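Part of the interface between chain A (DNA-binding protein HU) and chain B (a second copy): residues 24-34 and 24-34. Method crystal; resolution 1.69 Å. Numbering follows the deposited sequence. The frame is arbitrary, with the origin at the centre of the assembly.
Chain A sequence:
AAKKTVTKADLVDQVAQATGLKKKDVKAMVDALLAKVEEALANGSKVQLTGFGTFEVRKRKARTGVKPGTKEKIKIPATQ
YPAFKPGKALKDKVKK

Chain A (24-34) KDVKAMVDALL
Chain B 24-34: KDVKAMVDALL

This is a two-fold symmetric, almost wholly apolar crossing of two identical helices, with a single water bridging the aspartates at one end. Both stretches are helical throughout, with phi/psi from -58/-36 to -77/-42; the most negative psi, -50°, is at A:Leu33 and B:Leu33. Backbone i-to-i+4 hydrogen bonds run from A:Ala28 N to A:Lys24 O (3.3 Å) through A:Leu34 N to A:Val30 O (3.0 Å), and chain B repeats them. The axes approach to 10.5 Å and their N-to-C directions differ by 74° (signed crossing angle -74°). The register pairs A:Val26 with B:Met29, CA to CA 6.9 Å, and the exact two-fold repeats the distance for A:Met29 and B:Val26. About 399 Å² is buried in total.

A:Met29 and B:Met29 make the largest single contributions, 86 and 89 Å². In each, the CA-to-CB bond points toward the partner, and an m, t, t rotamer extends the chain so that A:Met29 CE reaches B:Val26 CG2 at 3.7 Å and B:Asp25 CB at 4.0 Å; symmetry repeats both contacts. A:Val26 and B:Val26 are t and point sideways. A:Met29 and B:Met29 meet at the axis, but the modelled separation of A:Met29 SD and B:Met29 SD, 1.8 Å, is far too short for nonbonded sulfurs, so this part of the model cannot support a detailed packing argument.

Toward the C-terminal end, A:Leu33 and B:Leu33 (t, p) also point toward each other's helix, and A:Leu33 CD2 packs on B:Leu33 CD2 at 3.5 Å.

No direct hydrogen bond crosses the contact. A:Asp25 and B:Asp25 are m (chi2 -13°), and the water donates to A:Asp25 OD2 and B:Asp25 OD2, each at 3.0 Å. A:Lys27 (t, p, t, t) points away; A:Lys27 NZ forms a salt bridge with A:Asp31 OD2 at 2.8 Å, A:Asp31 being m with chi2 -16°, and chain B repeats this. A:Lys24 and B:Lys24 (p, t, t, t) make no cross-chain contact.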

ATOM      1  N   LYS A  24      11.827  -7.071  15.313  1.00 38.91           N
ATOM      2  CA  LYS A  24      10.757  -8.040  15.593  1.00 39.26           C
ATOM      3  C   LYS A  24       9.377  -7.352  15.684  1.00 36.67           C
ATOM      4  O   LYS A  24       8.362  -7.917  15.272  1.00 34.82           O
ATOM      5  CB  LYS A  24      11.041  -8.849  16.885  1.00 44.28           C
ATOM      6  CG  LYS A  24      10.650  -8.141  18.186  1.00 47.52           C
ATOM      7  CD  LYS A  24      11.021  -8.924  19.432  1.00 53.42           C
ATOM      8  CE  LYS A  24      10.225  -8.421  20.640  1.00 55.78           C
ATOM      9  NZ  LYS A  24      10.873  -8.714  21.958  1.00 60.61           N
ATOM     10  N   ASP A  25       9.362  -6.137  16.229  1.00 35.96           N
ATOM     11  CA  ASP A  25       8.127  -5.384  16.429  1.00 34.37           C
ATOM     12  C   ASP A  25       7.672  -4.791  15.119  1.00 31.38           C
ATOM     13  O   ASP A  25       6.496  -4.834  14.805  1.00 29.50           O
ATOM     14  CB  ASP A  25       8.300  -4.275  17.495  1.00 37.25           C
ATOM     15  CG  ASP A  25       8.387  -4.822  18.948  1.00 42.04           C
ATOM     16  OD1 ASP A  25       8.086  -6.015  19.206  1.00 44.16           O
ATOM     17  OD2 ASP A  25       8.747  -4.041  19.862  1.00 45.90           O
ATOM     18  N   VAL A  26       8.606  -4.263  14.342  1.00 28.87           N
ATOM     19  CA  VAL A  26       8.260  -3.657  13.038  1.00 27.29           C
ATOM     20  C   VAL A  26       7.733  -4.765  12.134  1.00 25.50           C
ATOM     21  O   VAL A  26       6.782  -4.590  11.423  1.00 24.83           O
ATOM     22  CB  VAL A  26       9.494  -2.956  12.394  1.00 26.86           C
ATOM     23  CG1 VAL A  26       9.169  -2.448  11.016  1.00 25.36           C
ATOM     24  CG2 VAL A  26       9.993  -1.809  13.299  1.00 28.34           C
ATOM     25  N   LYS A  27       8.347  -5.948  12.205  1.00 27.02           N
ATOM     26  CA  LYS A  27       7.903  -7.052  11.352  1.00 27.59           C
ATOM     27  C   LYS A  27       6.454  -7.482  11.646  1.00 27.25           C
ATOM     28  O   LYS A  27       5.642  -7.698  10.709  1.00 25.92           O
ATOM     29  CB  LYS A  27       8.886  -8.221  11.499  1.00 30.73           C
ATOM     30  CG  LYS A  27       8.368  -9.542  10.981  1.00 34.12           C
ATOM     31  CD  LYS A  27       8.118  -9.558   9.508  1.00 35.17           C
ATOM     32  CE  LYS A  27       7.786 -10.970   9.020  1.00 39.15           C
ATOM     33  NZ  LYS A  27       7.104 -10.955   7.692  1.00 40.36           N
ATOM     34  N   ALA A  28       6.117  -7.512  12.928  1.00 28.70           N
ATOM     35  CA  ALA A  28       4.780  -7.858  13.409  1.00 27.82           C
ATOM     36  C   ALA A  28       3.793  -6.780  12.977  1.00 26.51           C
ATOM     37  O   ALA A  28       2.660  -7.085  12.593  1.00 25.15           O
ATOM     38  CB  ALA A  28       4.798  -7.993  14.928  1.00 30.74           C
ATOM     39  N   MET A  29       4.215  -5.528  13.054  1.00 25.01           N
ATOM     40  CA  MET A  29       3.348  -4.410  12.667  1.00 25.18           C
ATOM     41  C   MET A  29       3.007  -4.413  11.179  1.00 23.09           C
ATOM     42  O   MET A  29       1.830  -4.259  10.813  1.00 21.49           O
ATOM     43  CB  MET A  29       3.964  -3.081  13.113  1.00 26.13           C
ATOM     44  CG  MET A  29       3.986  -2.892  14.614  1.00 30.51           C
ATOM     45  SD  MET A  29       4.770  -1.304  14.950  0.50 32.19           S
ATOM     46  CE  MET A  29       4.817  -1.357  16.729  1.00 39.19           C
ATOM     47  N   VAL A  30       4.018  -4.638  10.331  1.00 22.52           N
ATOM     48  CA  VAL A  30       3.824  -4.656   8.894  1.00 21.28           C
ATOM     49  C   VAL A  30       2.903  -5.808   8.505  1.00 20.01           C
ATOM     50  O   VAL A  30       1.983  -5.622   7.719  1.00 18.39           O
ATOM     51  CB  VAL A  30       5.135  -4.693   8.058  1.00 22.26           C
ATOM     52  CG1 VAL A  30       4.818  -4.746   6.567  1.00 21.96           C
ATOM     53  CG2 VAL A  30       6.010  -3.476   8.343  1.00 23.23           C
ATOM     54  N   ASP A  31       3.119  -6.986   9.084  1.00 21.75           N
ATOM     55  CA  ASP A  31       2.268  -8.117   8.699  1.00 23.44           C
ATOM     56  C   ASP A  31       0.819  -7.854   9.127  1.00 22.00           C
ATOM     57  O   ASP A  31      -0.110  -8.116   8.375  1.00 23.09           O
ATOM     58  CB  ASP A  31       2.783  -9.419   9.316  1.00 27.64           C
ATOM     59  CG  ASP A  31       4.060  -9.910   8.639  1.00 29.93           C
ATOM     60  OD1 ASP A  31       4.365  -9.426   7.526  1.00 34.55           O
ATOM     61  OD2 ASP A  31       4.713 -10.807   9.222  1.00 37.54           O
ATOM     62  N   ALA A  32       0.644  -7.302  10.326  1.00 21.12           N
ATOM     63  CA  ALA A  32      -0.702  -6.960  10.805  1.00 20.69           C
ATOM     64  C   ALA A  32      -1.333  -5.878   9.943  1.00 18.99           C
ATOM     65  O   ALA A  32      -2.514  -5.933   9.653  1.00 18.58           O
ATOM     66  CB  ALA A  32      -0.695  -6.527  12.269  1.00 21.44           C
ATOM     67  N   LEU A  33      -0.555  -4.869   9.569  1.00 18.41           N
ATOM     68  CA  LEU A  33      -1.074  -3.781   8.754  1.00 18.51           C
ATOM     69  C   LEU A  33      -1.604  -4.289   7.431  1.00 17.77           C
ATOM     70  O   LEU A  33      -2.744  -3.982   7.053  1.00 16.64           O
ATOM     71  CB  LEU A  33       0.018  -2.720   8.542  1.00 19.01           C
ATOM     72  CG  LEU A  33      -0.348  -1.569   7.617  1.00 18.40           C
ATOM     73  CD1 LEU A  33      -1.471  -0.697   8.223  1.00 20.01           C
ATOM     74  CD2 LEU A  33       0.866  -0.734   7.179  1.00 18.39           C
ATOM     75  N   LEU A  34      -0.800  -5.101   6.740  1.00 17.55           N
ATOM     76  CA  LEU A  34      -1.258  -5.663   5.481  1.00 18.55           C
ATOM     77  C   LEU A  34      -2.450  -6.575   5.643  1.00 17.34           C
ATOM     78  O   LEU A  34      -3.337  -6.584   4.778  1.00 17.99           O
ATOM     79  CB  LEU A  34      -0.094  -6.311   4.747  1.00 19.51           C
ATOM     80  CG  LEU A  34       1.029  -5.320   4.419  1.00 19.62           C
ATOM     81  CD1 LEU A  34       2.164  -6.100   3.783  1.00 22.68           C
ATOM     82  CD2 LEU A  34       0.550  -4.170   3.547  1.00 20.07           C
TER
ATOM     83  N   LYS B  24       1.510   4.778  19.981  1.00 38.91           N
ATOM     84  CA  LYS B  24       2.541   5.754  19.594  1.00 39.26           C
ATOM     85  C   LYS B  24       3.606   5.120  18.675  1.00 36.67           C
ATOM     86  O   LYS B  24       4.122   5.770  17.764  1.00 34.82           O
ATOM     87  CB  LYS B  24       3.212   6.399  20.834  1.00 44.28           C
ATOM     88  CG  LYS B  24       4.334   5.565  21.463  1.00 47.52           C
ATOM     89  CD  LYS B  24       4.909   6.185  22.723  1.00 53.42           C
ATOM     90  CE  LYS B  24       6.281   5.583  23.040  1.00 55.78           C
ATOM     91  NZ  LYS B  24       6.676   5.697  24.480  1.00 60.61           N
ATOM     92  N   ASP B  25       3.925   3.853  18.933  1.00 35.96           N
ATOM     93  CA  ASP B  25       4.953   3.136  18.182  1.00 34.37           C
ATOM     94  C   ASP B  25       4.405   2.714  16.841  1.00 31.38           C
ATOM     95  O   ASP B  25       5.083   2.843  15.838  1.00 29.50           O
ATOM     96  CB  ASP B  25       5.477   1.907  18.963  1.00 37.25           C
ATOM     97  CG  ASP B  25       6.392   2.281  20.163  1.00 42.04           C
ATOM     98  OD1 ASP B  25       6.840   3.449  20.292  1.00 44.16           O
ATOM     99  OD2 ASP B  25       6.691   1.386  20.992  1.00 45.90           O
ATOM    100  N   VAL B  26       3.170   2.239  16.819  1.00 28.87           N
ATOM    101  CA  VAL B  26       2.544   1.800  15.552  1.00 27.29           C
ATOM    102  C   VAL B  26       2.392   3.025  14.658  1.00 25.50           C
ATOM    103  O   VAL B  26       2.630   2.972  13.483  1.00 24.83           O
ATOM    104  CB  VAL B  26       1.163   1.124  15.808  1.00 26.86           C
ATOM    105  CG1 VAL B  26       0.477   0.789  14.510  1.00 25.36           C
ATOM    106  CG2 VAL B  26       1.336  -0.138  16.679  1.00 28.34           C
ATOM    107  N   LYS B  27       2.028   4.164  15.250  1.00 27.02           N
ATOM    108  CA  LYS B  27       1.847   5.376  14.448  1.00 27.59           C
ATOM    109  C   LYS B  27       3.147   5.832  13.761  1.00 27.25           C
ATOM    110  O   LYS B  27       3.148   6.187  12.554  1.00 25.92           O
ATOM    111  CB  LYS B  27       1.255   6.477  15.338  1.00 30.73           C
ATOM    112  CG  LYS B  27       1.360   7.869  14.761  1.00 34.12           C
ATOM    113  CD  LYS B  27       0.578   8.063  13.502  1.00 35.17           C
ATOM    114  CE  LYS B  27       0.565   9.535  13.081  1.00 39.15           C
ATOM    115  NZ  LYS B  27       0.202   9.699  11.642  1.00 40.36           N
ATOM    116  N   ALA B  28       4.246   5.730  14.495  1.00 28.70           N
ATOM    117  CA  ALA B  28       5.582   6.077  14.011  1.00 27.82           C
ATOM    118  C   ALA B  28       5.992   5.098  12.917  1.00 26.51           C
ATOM    119  O   ALA B  28       6.603   5.492  11.920  1.00 25.15           O
ATOM    120  CB  ALA B  28       6.575   6.038  15.168  1.00 30.74           C
ATOM    121  N   MET B  29       5.673   3.828  13.111  1.00 25.01           N
ATOM    122  CA  MET B  29       6.021   2.800  12.125  1.00 25.18           C
ATOM    123  C   MET B  29       5.297   2.986  10.795  1.00 23.09           C
ATOM    124  O   MET B  29       5.933   2.925   9.729  1.00 21.49           O
ATOM    125  CB  MET B  29       5.795   1.403  12.712  1.00 26.13           C
ATOM    126  CG  MET B  29       6.760   1.044  13.821  1.00 30.51           C
ATOM    127  SD  MET B  29       6.324  -0.603  14.408  0.50 32.19           S
ATOM    128  CE  MET B  29       7.464  -0.754  15.768  1.00 39.19           C
ATOM    129  N   VAL B  30       3.988   3.261  10.855  1.00 22.52           N
ATOM    130  CA  VAL B  30       3.187   3.450   9.661  1.00 21.28           C
ATOM    131  C   VAL B  30       3.672   4.678   8.896  1.00 20.01           C
ATOM    132  O   VAL B  30       3.837   4.621   7.684  1.00 18.39           O
ATOM    133  CB  VAL B  30       1.654   3.526   9.908  1.00 22.26           C
ATOM    134  CG1 VAL B  30       0.912   3.761   8.596  1.00 21.96           C
ATOM    135  CG2 VAL B  30       1.132   2.248  10.558  1.00 23.23           C
ATOM    136  N   ASP B  31       3.942   5.772   9.602  1.00 21.75           N
ATOM    137  CA  ASP B  31       4.376   6.975   8.883  1.00 23.44           C
ATOM    138  C   ASP B  31       5.735   6.727   8.216  1.00 22.00           C
ATOM    139  O   ASP B  31       5.948   7.113   7.075  1.00 23.09           O
ATOM    140  CB  ASP B  31       4.452   8.175   9.829  1.00 27.64           C
ATOM    141  CG  ASP B  31       3.068   8.685  10.222  1.00 29.93           C
ATOM    142  OD1 ASP B  31       2.085   8.317   9.540  1.00 34.55           O
ATOM    143  OD2 ASP B  31       3.000   9.481  11.187  1.00 37.54           O
ATOM    144  N   ALA B  32       6.633   6.051   8.931  1.00 21.12           N
ATOM    145  CA  ALA B  32       7.945   5.715   8.361  1.00 20.69           C
ATOM    146  C   ALA B  32       7.804   4.766   7.182  1.00 18.99           C
ATOM    147  O   ALA B  32       8.502   4.904   6.194  1.00 18.58           O
ATOM    148  CB  ALA B  32       8.885   5.119   9.405  1.00 21.44           C
ATOM    149  N   LEU B  33       6.930   3.773   7.302  1.00 18.41           N
ATOM    150  CA  LEU B  33       6.736   2.807   6.231  1.00 18.51           C
ATOM    151  C   LEU B  33       6.285   3.484   4.955  1.00 17.77           C
ATOM    152  O   LEU B  33       6.878   3.271   3.888  1.00 16.64           O
ATOM    153  CB  LEU B  33       5.731   1.731   6.672  1.00 19.01           C
ATOM    154  CG  LEU B  33       5.347   0.710   5.612  1.00 18.40           C
ATOM    155  CD1 LEU B  33       6.553  -0.177   5.225  1.00 20.01           C
ATOM    156  CD2 LEU B  33       4.111  -0.121   5.992  1.00 18.39           C
ATOM    157  N   LEU B  34       5.260   4.334   5.062  1.00 17.55           N
ATOM    158  CA  LEU B  34       4.799   5.054   3.888  1.00 18.55           C
ATOM    159  C   LEU B  34       5.840   5.992   3.326  1.00 17.34           C
ATOM    160  O   LEU B  34       5.937   6.137   2.100  1.00 17.99           O
ATOM    161  CB  LEU B  34       3.469   5.731   4.183  1.00 19.51           C
ATOM    162  CG  LEU B  34       2.367   4.736   4.567  1.00 19.62           C
ATOM    163  CD1 LEU B  34       1.129   5.534   4.930  1.00 22.68           C
ATOM    164  CD2 LEU B  34       2.103   3.714   3.472  1.00 20.07           C
TER
HETATM  165  O   HOH W   1       7.512  -1.291  19.879  0.50 50.84           O